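PDB 3NRA: aspartate aminotransferase from Rhodobacter sphaeroides, which probably catalyses the pyridoxal-phosphate-dependent transfer of an amino group from L-aspartate to 2-oxoglutarate, giving oxaloacetate and L-glutamate. Local coordinates for residues E243-M249 against V264-A270; V364-P368 against S379-N383; G79-I83 against Q291-R295; E318-V322 against A391-R396; P152-D156 against G166-L172. One frame throughout, in Å; residues are numbered along the deposited sequence.

Contact 1 (E243-M249 against V264-A270); sequences ENVVTIM and VAFGSRA
Strands 245-249 and 264-267 run antiparallel, their axes 4.7 Å apart at 156°. T247 pairs with F266 and M249 with V264 through two-way N-H...O bonds; T247 N to F266 O, at 2.9 Å, is almost straight (175°). Beyond them S268 N reaches V245 O, and G267 has a positive-phi backbone that suits glycine; a CB there would strike V245 O. The strands belong to the large mixed sheet of the fold type I aminotransferase, where 263-267 is the antiparallel member and 245-249 continues the parallel run through 214-218. On one face the F266 ring lies over T247, whose CB sits 4.2 Å from the ring centroid in a CH-pi contact, while M249 CG approaches the ring edge. Placing CG between the backbone N and carbonyl carbon (chi1 49°) swings this ring toward the neighbouring strand. On the other face I248 CG2 meets A265 CB at 3.7 Å, the small alanine leaving room for helix 110-120 to pack on both. S268 OG donates to E243 O (2.7 Å) from above the carbonyl plane. E243 bends back at chi2, and its OE1 takes R269 N at 2.7 Å with the syn lone pair, at the start of helix 269-282. Its OE2 stands over a face of the R269 guanidinium, 3.0 Å from NH2, an attraction of charges without a directed N-H.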
# COMPACT_ATOMS: atom_id res chain seq x y z
N GLU B 243 -14.80 -19.02 9.31
CA GLU B 243 -13.39 -19.15 8.95
C GLU B 243 -13.13 -19.31 7.45
O GLU B 243 -11.98 -19.48 7.04
CB GLU B 243 -12.76 -20.31 9.75
CG GLU B 243 -12.67 -20.02 11.27
CD GLU B 243 -11.89 -18.74 11.59
OE1 GLU B 243 -10.76 -18.59 11.07
OE2 GLU B 243 -12.42 -17.87 12.33
N ASN B 244 -14.18 -19.24 6.63
CA ASN B 244 -14.00 -19.14 5.19
C ASN B 244 -14.58 -17.85 4.62
O ASN B 244 -14.89 -17.81 3.44
CB ASN B 244 -14.62 -20.36 4.48
CG ASN B 244 -14.05 -21.68 4.96
OD1 ASN B 244 -14.78 -22.55 5.46
ND2 ASN B 244 -12.74 -21.85 4.78
N VAL B 245 -14.73 -16.82 5.45
CA VAL B 245 -15.19 -15.56 5.00
C VAL B 245 -14.22 -14.47 5.45
O VAL B 245 -13.77 -14.46 6.60
CB VAL B 245 -16.60 -15.24 5.52
CG1 VAL B 245 -17.08 -13.87 5.01
CG2 VAL B 245 -17.60 -16.37 5.13
N VAL B 246 -13.88 -13.59 4.53
CA VAL B 246 -13.20 -12.35 4.84
C VAL B 246 -14.09 -11.21 4.37
O VAL B 246 -14.55 -11.22 3.25
CB VAL B 246 -11.83 -12.30 4.16
CG1 VAL B 246 -11.16 -10.95 4.38
CG2 VAL B 246 -10.95 -13.44 4.69
N THR B 247 -14.38 -10.29 5.27
CA THR B 247 -15.16 -9.11 4.95
C THR B 247 -14.23 -7.94 4.99
O THR B 247 -13.40 -7.84 5.90
CB THR B 247 -16.28 -8.90 5.96
OG1 THR B 247 -17.09 -10.08 6.03
CG2 THR B 247 -17.18 -7.71 5.56
N ILE B 248 -14.34 -7.06 4.00
CA ILE B 248 -13.52 -5.87 3.96
C ILE B 248 -14.40 -4.65 3.86
O ILE B 248 -15.43 -4.69 3.25
CB ILE B 248 -12.45 -5.92 2.82
CG1 ILE B 248 -13.06 -5.76 1.44
CG2 ILE B 248 -11.63 -7.26 2.87
CD1 ILE B 248 -11.98 -5.86 0.28
N MSE B 249 -14.00 -3.60 4.55
CA MSE B 249 -14.65 -2.33 4.47
C MSE B 249 -13.79 -1.30 5.18
O MSE B 249 -12.75 -1.63 5.75
CB MSE B 249 -16.06 -2.37 5.12
CG MSE B 249 -16.09 -2.81 6.57
SE MSE B 249 -17.86 -2.93 7.24
CE MSE B 249 -18.35 -1.06 7.08
N VAL B 264 -10.11 -2.02 6.63
CA VAL B 264 -9.93 -3.19 7.47
C VAL B 264 -10.41 -4.43 6.79
O VAL B 264 -11.27 -4.35 5.88
CB VAL B 264 -10.66 -3.07 8.81
CG1 VAL B 264 -10.11 -1.90 9.63
CG2 VAL B 264 -12.19 -2.97 8.59
N ALA B 265 -9.87 -5.56 7.22
CA ALA B 265 -10.37 -6.88 6.84
C ALA B 265 -10.52 -7.73 8.10
O ALA B 265 -9.71 -7.61 9.03
CB ALA B 265 -9.47 -7.52 5.89
N PHE B 266 -11.55 -8.54 8.13
CA PHE B 266 -11.80 -9.38 9.29
C PHE B 266 -12.54 -10.63 8.95
O PHE B 266 -13.28 -10.69 7.96
CB PHE B 266 -12.56 -8.60 10.40
CG PHE B 266 -13.79 -7.82 9.91
CD1 PHE B 266 -13.65 -6.54 9.35
CD2 PHE B 266 -15.06 -8.33 10.11
CE1 PHE B 266 -14.76 -5.81 8.97
CE2 PHE B 266 -16.17 -7.62 9.71
CZ PHE B 266 -16.03 -6.34 9.16
N GLY B 267 -12.31 -11.64 9.77
CA GLY B 267 -12.81 -12.97 9.50
C GLY B 267 -11.71 -13.98 9.65
O GLY B 267 -11.01 -14.00 10.67
N SER B 268 -11.57 -14.85 8.63
CA SER B 268 -10.79 -16.07 8.73
C SER B 268 -9.39 -15.85 9.30
O SER B 268 -8.61 -15.08 8.74
CB SER B 268 -10.64 -16.70 7.36
OG SER B 268 -9.81 -17.84 7.44
N ARG B 269 -9.06 -16.57 10.38
CA ARG B 269 -7.77 -16.39 10.97
C ARG B 269 -6.61 -16.85 10.05
O ARG B 269 -5.60 -16.17 9.98
CB ARG B 269 -7.71 -17.03 12.36
CG ARG B 269 -8.51 -16.22 13.39
CD ARG B 269 -8.54 -16.87 14.72
NE ARG B 269 -9.56 -17.89 14.78
CZ ARG B 269 -10.83 -17.64 15.08
NH1 ARG B 269 -11.23 -16.40 15.33
NH2 ARG B 269 -11.70 -18.64 15.11
N ALA B 270 -6.78 -17.98 9.35
CA ALA B 270 -5.77 -18.46 8.44
C ALA B 270 -5.53 -17.43 7.32
O ALA B 270 -4.40 -17.12 6.99
CB ALA B 270 -6.16 -19.84 7.83
O HOH W 1 -8.91 -19.97 10.04
O HOH W 2 -11.88 -14.93 13.06
O HOH W 3 -15.66 -11.91 7.87

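Contact 2 (V364-P368 against S379-N383); sequences VVVTP and SVRLN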
# COMPACT_ATOMS: atom_id res chain seq x y z
N VAL B 364 -18.66 17.23 -17.63
CA VAL B 364 -19.01 16.13 -16.75
C VAL B 364 -18.05 14.98 -16.98
O VAL B 364 -17.84 14.55 -18.11
CB VAL B 364 -20.45 15.71 -17.02
CG1 VAL B 364 -20.75 14.40 -16.38
CG2 VAL B 364 -21.41 16.78 -16.52
N VAL B 365 -17.41 14.51 -15.90
CA VAL B 365 -16.65 13.24 -15.93
C VAL B 365 -17.54 12.15 -15.38
O VAL B 365 -17.99 12.25 -14.24
CB VAL B 365 -15.36 13.29 -15.06
CG1 VAL B 365 -14.58 12.00 -15.20
CG2 VAL B 365 -14.47 14.53 -15.42
N VAL B 366 -17.76 11.09 -16.18
CA VAL B 366 -18.43 9.86 -15.68
C VAL B 366 -17.57 8.68 -16.03
O VAL B 366 -16.68 8.79 -16.87
CB VAL B 366 -19.84 9.69 -16.31
CG1 VAL B 366 -20.70 10.91 -16.05
CG2 VAL B 366 -19.75 9.39 -17.83
N THR B 367 -17.81 7.54 -15.38
CA THR B 367 -16.93 6.40 -15.55
C THR B 367 -17.52 5.45 -16.58
O THR B 367 -18.68 5.10 -16.49
CB THR B 367 -16.73 5.65 -14.24
OG1 THR B 367 -16.31 6.57 -13.24
CG2 THR B 367 -15.64 4.54 -14.40
N PRO B 368 -16.71 5.04 -17.56
CA PRO B 368 -17.31 4.19 -18.59
C PRO B 368 -17.73 2.86 -18.04
O PRO B 368 -17.09 2.33 -17.16
CB PRO B 368 -16.20 4.01 -19.61
CG PRO B 368 -15.02 4.69 -19.10
CD PRO B 368 -15.39 5.54 -17.94
N SER B 379 -23.59 1.60 -20.37
CA SER B 379 -23.80 2.28 -19.08
C SER B 379 -22.62 3.17 -18.69
O SER B 379 -21.54 3.01 -19.20
CB SER B 379 -24.08 1.24 -17.99
OG SER B 379 -25.27 0.51 -18.32
N VAL B 380 -22.88 4.14 -17.81
CA VAL B 380 -21.84 4.94 -17.18
C VAL B 380 -22.10 4.98 -15.68
O VAL B 380 -23.24 4.85 -15.24
CB VAL B 380 -21.80 6.40 -17.73
CG1 VAL B 380 -21.45 6.40 -19.25
CG2 VAL B 380 -23.16 7.15 -17.46
N ARG B 381 -21.03 5.09 -14.88
CA ARG B 381 -21.17 5.19 -13.44
C ARG B 381 -21.00 6.64 -13.00
O ARG B 381 -20.12 7.35 -13.50
CB ARG B 381 -20.15 4.31 -12.70
CG ARG B 381 -20.56 4.01 -11.28
CD ARG B 381 -19.45 3.50 -10.45
NE ARG B 381 -18.38 4.50 -10.31
CZ ARG B 381 -17.16 4.25 -9.83
NH1 ARG B 381 -16.85 3.05 -9.38
NH2 ARG B 381 -16.27 5.25 -9.76
N LEU B 382 -21.86 7.06 -12.06
CA LEU B 382 -21.75 8.33 -11.38
C LEU B 382 -21.54 8.08 -9.92
O LEU B 382 -22.27 7.32 -9.33
CB LEU B 382 -23.04 9.12 -11.57
CG LEU B 382 -23.22 9.85 -12.91
CD1 LEU B 382 -23.45 8.87 -14.02
CD2 LEU B 382 -24.38 10.86 -12.82
N ASN B 383 -20.55 8.73 -9.33
CA ASN B 383 -20.52 8.85 -7.88
C ASN B 383 -21.22 10.15 -7.50
O ASN B 383 -20.70 11.24 -7.78
CB ASN B 383 -19.07 8.81 -7.34
CG ASN B 383 -19.00 8.91 -5.81
OD1 ASN B 383 -19.73 9.68 -5.19
ND2 ASN B 383 -18.09 8.14 -5.20
O HOH W 4 -18.11 7.16 -11.16
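V366 leans onto strand 380-383, and its branches divide the work. From CB, which lies 3.7 Å from R381 O, CG1 runs alongside L382 and meets CD1 at 4.0 Å. Chi1 of -56° sets CG1 anti to the carbonyl carbon, which leaves CG2 between the backbone N and the carbonyl carbon, pressing on V380 CB at 3.6 Å. A beta-branched valine fits because two methyls can serve two neighbours; L358 and I398 of flanking helices also touch it. One residue on, T367 pairs with R381 in this antiparallel hairpin, whose strands are the two inner ones of the small four-stranded mixed sheet: T367 N donates to R381 O at 3.0 Å and R381 N to T367 O at 2.8 Å, both in the carbonyl plane. Their side chains lie side by side on the sheet face away from V380. Water 4 takes the N-H of R381 NE at 2.8 Å, in the plane of the guanidinium, and is hydrogen-bonded to T367 OG1. NH1 bonds to N190 and NH2 weakly to S45. The chemistry implies a hairpin with two unlike sides: V366 and V380 pack toward helices 351-362 and 388-404, R381 toward water and N190.

Contact 3 (G79-I83 against Q291-R295); sequences GDLGI and QAVLR
G79 brings its CA to 3.5 Å from Q291 OE1, and its positive phi of 124° suits glycine. Next comes D80, whose backbone N donates to the same Q291 OE1 at 2.7 Å. The bond is nearly straight (170°), lies in the amide's carbonyl plane and uses a lone pair; the extended glutamine chain carries the amide across the gap, and its NE2 is fixed by A286 and T75. D80 is the N-cap of helix 81-95: with CG anti to its N (chi1 179°), OD1 turns back to accept I83 N at 2.9 Å. Water 5 donates to that OD1 and accepts from R295 NH2. I83 then fills the middle of the contact. Its CG2 touches L294 CB at 3.8 Å, and CD1 reaches Q291 O and stands over the centre of one face of the R295 guanidinium, 3.7 Å above the plane. The guanidinium edge serves polar partners, Q72 at NH1 and water 5 at NH2, while the face takes the methyl. The chemistry implies a start of helix 81-95 held through both the main chain and the side chain of D80: its N-H by Q291, its carboxylate by the capping bond and a shared water.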
# COMPACT_ATOMS: atom_id res chain seq x y z
N GLY B 79 -1.66 -3.76 12.37
CA GLY B 79 -2.27 -2.50 12.79
C GLY B 79 -2.15 -2.33 14.28
O GLY B 79 -2.01 -3.29 15.01
N ASP B 80 -2.23 -1.08 14.72
CA ASP B 80 -2.18 -0.72 16.14
C ASP B 80 -3.14 -1.61 16.99
O ASP B 80 -4.33 -1.74 16.69
CB ASP B 80 -2.50 0.77 16.32
CG ASP B 80 -2.48 1.21 17.79
OD1 ASP B 80 -3.44 0.89 18.55
OD2 ASP B 80 -1.51 1.86 18.21
N LEU B 81 -2.58 -2.24 18.02
CA LEU B 81 -3.34 -3.17 18.87
C LEU B 81 -4.50 -2.49 19.59
O LEU B 81 -5.61 -2.96 19.56
CB LEU B 81 -2.41 -3.81 19.90
CG LEU B 81 -3.00 -4.94 20.78
CD1 LEU B 81 -3.48 -6.13 19.94
CD2 LEU B 81 -1.93 -5.39 21.83
N GLY B 82 -4.23 -1.36 20.24
CA GLY B 82 -5.29 -0.60 20.93
C GLY B 82 -6.47 -0.25 20.01
O GLY B 82 -7.62 -0.33 20.43
N ILE B 83 -6.19 0.09 18.75
CA ILE B 83 -7.22 0.49 17.81
C ILE B 83 -7.99 -0.76 17.32
O ILE B 83 -9.22 -0.75 17.23
CB ILE B 83 -6.62 1.33 16.64
CG1 ILE B 83 -6.05 2.64 17.20
CG2 ILE B 83 -7.70 1.67 15.58
CD1 ILE B 83 -5.22 3.41 16.24
N GLN B 291 -3.78 5.76 11.23
CA GLN B 291 -4.54 4.76 11.99
C GLN B 291 -5.36 5.40 13.11
O GLN B 291 -6.51 5.04 13.31
CB GLN B 291 -3.62 3.68 12.54
CG GLN B 291 -3.14 2.69 11.47
CD GLN B 291 -2.33 1.57 12.06
OE1 GLN B 291 -2.73 0.97 13.05
NE2 GLN B 291 -1.15 1.29 11.47
N ALA B 292 -4.78 6.42 13.76
CA ALA B 292 -5.41 7.14 14.84
C ALA B 292 -6.81 7.65 14.54
O ALA B 292 -7.59 7.77 15.47
CB ALA B 292 -4.48 8.37 15.31
N VAL B 293 -7.13 7.99 13.27
CA VAL B 293 -8.49 8.51 12.97
C VAL B 293 -9.57 7.44 13.17
O VAL B 293 -10.74 7.78 13.42
CB VAL B 293 -8.62 9.12 11.54
CG1 VAL B 293 -7.53 10.19 11.29
CG2 VAL B 293 -8.61 8.02 10.47
N LEU B 294 -9.18 6.17 13.10
CA LEU B 294 -10.11 5.06 13.31
C LEU B 294 -10.61 4.95 14.73
O LEU B 294 -11.61 4.27 14.96
CB LEU B 294 -9.45 3.71 12.92
CG LEU B 294 -9.06 3.58 11.44
CD1 LEU B 294 -8.25 2.32 11.21
CD2 LEU B 294 -10.33 3.58 10.56
N ARG B 295 -9.96 5.63 15.69
CA ARG B 295 -10.50 5.70 17.07
C ARG B 295 -11.91 6.32 17.11
O ARG B 295 -12.71 6.02 18.03
CB ARG B 295 -9.53 6.47 17.98
CG ARG B 295 -8.17 5.79 18.15
CD ARG B 295 -7.35 6.41 19.32
NE ARG B 295 -6.13 5.62 19.59
CZ ARG B 295 -4.90 5.89 19.10
NH1 ARG B 295 -4.67 6.98 18.34
NH2 ARG B 295 -3.89 5.07 19.39
O HOH W 5 -3.90 2.59 20.65

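Contact 4 (E318-V322 against A391-R396); sequences ELLHV and AVAAAR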
# COMPACT_ATOMS: atom_id res chain seq x y z
N GLU B 318 -33.38 12.95 -6.58
CA GLU B 318 -33.49 13.96 -7.63
C GLU B 318 -32.69 13.56 -8.86
O GLU B 318 -33.13 13.77 -9.95
CB GLU B 318 -33.09 15.36 -7.15
CG GLU B 318 -33.61 16.48 -8.12
CD GLU B 318 -33.34 17.91 -7.62
OE1 GLU B 318 -32.54 18.09 -6.67
OE2 GLU B 318 -33.93 18.86 -8.19
N LEU B 319 -31.52 12.95 -8.68
CA LEU B 319 -30.77 12.45 -9.84
C LEU B 319 -31.55 11.38 -10.56
O LEU B 319 -31.56 11.36 -11.79
CB LEU B 319 -29.40 11.91 -9.46
CG LEU B 319 -28.27 12.92 -9.19
CD1 LEU B 319 -26.93 12.25 -9.39
CD2 LEU B 319 -28.34 14.15 -10.07
N LEU B 320 -32.21 10.50 -9.83
CA LEU B 320 -33.00 9.45 -10.44
C LEU B 320 -34.16 10.04 -11.22
O LEU B 320 -34.40 9.63 -12.34
CB LEU B 320 -33.51 8.46 -9.39
CG LEU B 320 -32.51 7.40 -8.93
CD1 LEU B 320 -33.09 6.62 -7.74
CD2 LEU B 320 -32.14 6.44 -10.09
N HIS B 321 -34.82 11.04 -10.66
CA HIS B 321 -35.89 11.73 -11.36
C HIS B 321 -35.44 12.29 -12.74
O HIS B 321 -36.13 12.11 -13.74
CB HIS B 321 -36.44 12.87 -10.52
CG HIS B 321 -37.63 13.52 -11.12
ND1 HIS B 321 -38.87 12.92 -11.14
CD2 HIS B 321 -37.76 14.71 -11.77
CE1 HIS B 321 -39.73 13.73 -11.76
NE2 HIS B 321 -39.08 14.81 -12.15
N VAL B 322 -34.30 12.99 -12.74
CA VAL B 322 -33.74 13.59 -13.95
C VAL B 322 -33.35 12.53 -14.98
O VAL B 322 -33.73 12.64 -16.14
CB VAL B 322 -32.51 14.48 -13.61
CG1 VAL B 322 -31.77 14.90 -14.91
CG2 VAL B 322 -32.93 15.72 -12.80
N ALA B 391 -24.60 18.79 -8.83
CA ALA B 391 -24.85 17.44 -9.33
C ALA B 391 -26.13 17.35 -10.17
O ALA B 391 -26.15 16.72 -11.22
CB ALA B 391 -24.93 16.44 -8.13
N VAL B 392 -27.19 18.00 -9.69
CA VAL B 392 -28.47 17.98 -10.38
C VAL B 392 -28.37 18.71 -11.74
O VAL B 392 -28.75 18.14 -12.75
CB VAL B 392 -29.58 18.59 -9.51
CG1 VAL B 392 -30.82 18.86 -10.33
CG2 VAL B 392 -29.90 17.66 -8.30
N ALA B 393 -27.80 19.94 -11.73
CA ALA B 393 -27.48 20.71 -12.97
C ALA B 393 -26.62 19.92 -13.95
O ALA B 393 -26.89 19.94 -15.12
CB ALA B 393 -26.80 22.05 -12.63
N ALA B 394 -25.61 19.20 -13.45
CA ALA B 394 -24.77 18.34 -14.30
C ALA B 394 -25.59 17.21 -14.94
O ALA B 394 -25.47 16.95 -16.11
CB ALA B 394 -23.58 17.75 -13.48
N ALA B 395 -26.43 16.57 -14.14
CA ALA B 395 -27.29 15.50 -14.63
C ALA B 395 -28.22 15.98 -15.74
O ALA B 395 -28.45 15.25 -16.71
CB ALA B 395 -28.11 14.91 -13.48
N ARG B 396 -28.75 17.20 -15.61
CA ARG B 396 -29.60 17.76 -16.66
C ARG B 396 -28.84 18.03 -17.95
O ARG B 396 -29.38 17.84 -19.04
CB ARG B 396 -30.31 19.01 -16.17
CG ARG B 396 -31.35 18.69 -15.10
CD ARG B 396 -32.29 19.79 -14.83
NE ARG B 396 -32.96 20.28 -16.04
CZ ARG B 396 -33.84 21.27 -16.03
NH1 ARG B 396 -34.22 21.84 -14.87
NH2 ARG B 396 -34.38 21.68 -17.18
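L319 and V322 supply the apolar packing from the 318-322 side against segment 391-396 of helix 388-404. L319 CD2 settles between A391 and A395, 3.5 Å from A395 CB and 3.6 Å from A391 O, and it also lies against V392 CA. Its first torsion (chi1 -78°) sets CG anti to the carbonyl carbon, and the branch beyond it reaches over to the other helix. One turn later V322 CG1 touches A395 CB at 3.9 Å and the aliphatic CG of R396 at 3.8 Å. Alanine suits position 395 since its single methyl fits beneath L319 and V322. The two short helical segments run almost parallel, at 13°, with axes 9.6 Å apart.

Where the polar and apolar kinds mix, E318 crosses V392 at about a right angle. In the conformer given, the extended chain lays its carboxylate along the two methyls, at a doubtfully short distance. OE1 is hydrogen-bonded to H388 NE2, at the start of the same helix as V392.

Helices 304-324 and 388-404 thus pack side by side over the small sheet: L319 and L320 rest on L340 of strand 339-340, F384 touches L319, and A394 faces F44.

Contact 5 (P152-D156 against G166-L172); sequences PVQLD and GLDLTGL. With GOL (glycerol), chain U.
V153, with CG1 anti to its backbone N (chi1 -179°), sends that methyl against D168 O at 3.3 Å and L167 CD1 at 3.5 Å, while CG2 meets L172 CD1. D168 has a similar first torsion (chi1 175°), which brings its carboxylate back over the helix start: OD1 accepts G171 N at 2.9 Å from above the carboxylate plane, an N-cap bond for helix 169-177. The two segments are the end of edge strand 149-154 and the chain that returns to that helix, so the contact closes a short connection at the border of the large sheet of this aminotransferase fold. Across it D168 N donates to Q154 O at 3.0 Å, nearly along the C=O axis, and D156 N to G166 O at 2.8 Å, the donor standing 49° out of the carbonyl plane. L155 and L167 form a single bridge between these bonds, and L155 CD1 lies on L167 N. Glycine is needed at 166, as a CB would collide with D156 O. L167 packs further on V132 and I204, a buried position where a branched leucine can touch both the sheet and helix 198-211. A glycerol, probably left from crystallisation, bridges the two segments: Q154 N donates to its O1 at 2.9 Å, in a nearly straight bond, and O1 donates to D168 OD2 at 2.7 Å.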
# COMPACT_ATOMS: atom_id res chain seq x y z
N PRO B 152 -17.12 -15.83 -14.70
CA PRO B 152 -18.07 -14.77 -14.45
C PRO B 152 -19.44 -15.29 -13.97
O PRO B 152 -19.82 -16.39 -14.30
CB PRO B 152 -18.21 -14.08 -15.80
CG PRO B 152 -17.86 -15.10 -16.79
CD PRO B 152 -16.81 -15.96 -16.14
N VAL B 153 -20.08 -14.51 -13.12
CA VAL B 153 -21.43 -14.74 -12.65
C VAL B 153 -22.21 -13.49 -12.99
O VAL B 153 -21.86 -12.39 -12.53
CB VAL B 153 -21.44 -14.95 -11.15
CG1 VAL B 153 -22.90 -15.23 -10.65
CG2 VAL B 153 -20.48 -16.11 -10.74
N GLN B 154 -23.26 -13.62 -13.79
CA GLN B 154 -24.05 -12.47 -14.23
C GLN B 154 -24.81 -11.87 -13.05
O GLN B 154 -25.41 -12.61 -12.25
CB GLN B 154 -25.04 -12.89 -15.35
CG GLN B 154 -25.81 -11.75 -15.99
CD GLN B 154 -24.92 -10.77 -16.74
OE1 GLN B 154 -23.98 -11.16 -17.43
NE2 GLN B 154 -25.20 -9.50 -16.59
N LEU B 155 -24.76 -10.54 -12.94
CA LEU B 155 -25.72 -9.79 -12.14
C LEU B 155 -26.77 -9.28 -13.08
O LEU B 155 -26.52 -8.33 -13.82
CB LEU B 155 -25.05 -8.60 -11.41
CG LEU B 155 -25.88 -7.81 -10.38
CD1 LEU B 155 -26.25 -8.69 -9.20
CD2 LEU B 155 -25.12 -6.53 -9.90
N ASP B 156 -27.97 -9.87 -13.02
CA ASP B 156 -29.07 -9.45 -13.84
C ASP B 156 -29.82 -8.33 -13.11
O ASP B 156 -30.96 -8.50 -12.69
CB ASP B 156 -29.99 -10.65 -14.21
CG ASP B 156 -29.37 -11.55 -15.29
OD1 ASP B 156 -28.97 -11.03 -16.35
OD2 ASP B 156 -29.27 -12.77 -15.08
N GLY B 166 -30.19 -9.36 -8.14
CA GLY B 166 -30.38 -10.08 -9.40
C GLY B 166 -29.25 -11.04 -9.75
O GLY B 166 -29.08 -11.37 -10.93
N LEU B 167 -28.48 -11.48 -8.75
CA LEU B 167 -27.38 -12.42 -9.00
C LEU B 167 -27.91 -13.73 -9.55
O LEU B 167 -28.92 -14.26 -9.07
CB LEU B 167 -26.57 -12.70 -7.71
CG LEU B 167 -25.22 -13.45 -7.90
CD1 LEU B 167 -24.21 -12.62 -8.70
CD2 LEU B 167 -24.62 -13.82 -6.55
N ASP B 168 -27.23 -14.24 -10.59
CA ASP B 168 -27.47 -15.57 -11.13
C ASP B 168 -26.86 -16.63 -10.21
O ASP B 168 -25.70 -17.03 -10.38
CB ASP B 168 -26.88 -15.66 -12.54
CG ASP B 168 -26.99 -17.05 -13.14
OD1 ASP B 168 -27.72 -17.91 -12.59
OD2 ASP B 168 -26.28 -17.31 -14.13
N LEU B 169 -27.67 -17.13 -9.26
CA LEU B 169 -27.18 -18.06 -8.24
C LEU B 169 -26.88 -19.44 -8.81
O LEU B 169 -25.97 -20.13 -8.34
CB LEU B 169 -28.15 -18.16 -7.07
CG LEU B 169 -28.28 -16.83 -6.27
CD1 LEU B 169 -29.62 -16.78 -5.52
CD2 LEU B 169 -27.12 -16.60 -5.32
N THR B 170 -27.62 -19.84 -9.84
CA THR B 170 -27.28 -21.04 -10.57
C THR B 170 -25.90 -20.92 -11.23
O THR B 170 -25.11 -21.84 -11.19
CB THR B 170 -28.35 -21.38 -11.63
OG1 THR B 170 -29.67 -21.15 -11.10
CG2 THR B 170 -28.22 -22.85 -12.07
N GLY B 171 -25.61 -19.75 -11.80
CA GLY B 171 -24.28 -19.44 -12.34
C GLY B 171 -23.16 -19.53 -11.30
O GLY B 171 -22.08 -20.03 -11.59
N LEU B 172 -23.42 -19.05 -10.08
CA LEU B 172 -22.43 -19.14 -9.00
C LEU B 172 -22.16 -20.60 -8.65
O LEU B 172 -21.01 -21.02 -8.56
CB LEU B 172 -22.92 -18.41 -7.77
CG LEU B 172 -21.97 -18.39 -6.57
CD1 LEU B 172 -20.57 -17.82 -6.98
CD2 LEU B 172 -22.59 -17.57 -5.45
C1 GOL U . -23.19 -17.13 -15.52
O1 GOL U . -24.04 -16.13 -14.98
C2 GOL U . -23.24 -17.14 -17.05
O2 GOL U . -22.24 -18.04 -17.54
C3 GOL U . -22.99 -15.73 -17.65
O3 GOL U . -21.81 -15.13 -17.14

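How the contacts relate
Contacts 1 and 5 reach the same large sheet, at its antiparallel part and at the edge strand, their centres about 23 Å apart. Contact 3 lies beside contact 1, nearest atoms about 5 Å apart, since helix 81-95, which starts in contact 3, packs on V264 and F266. Contacts 2 and 4 form a second group across the chain's centre from contact 1: V364 CG2 meets A394 CB at 3.9 Å, and strand 380-383 leads into helix 388-404. K253, which carries the pyridoxal phosphate as a Schiff base, falls in sequence between the two strands of contact 1. The glycerol of contact 5 is a separate, probably adventitious guest.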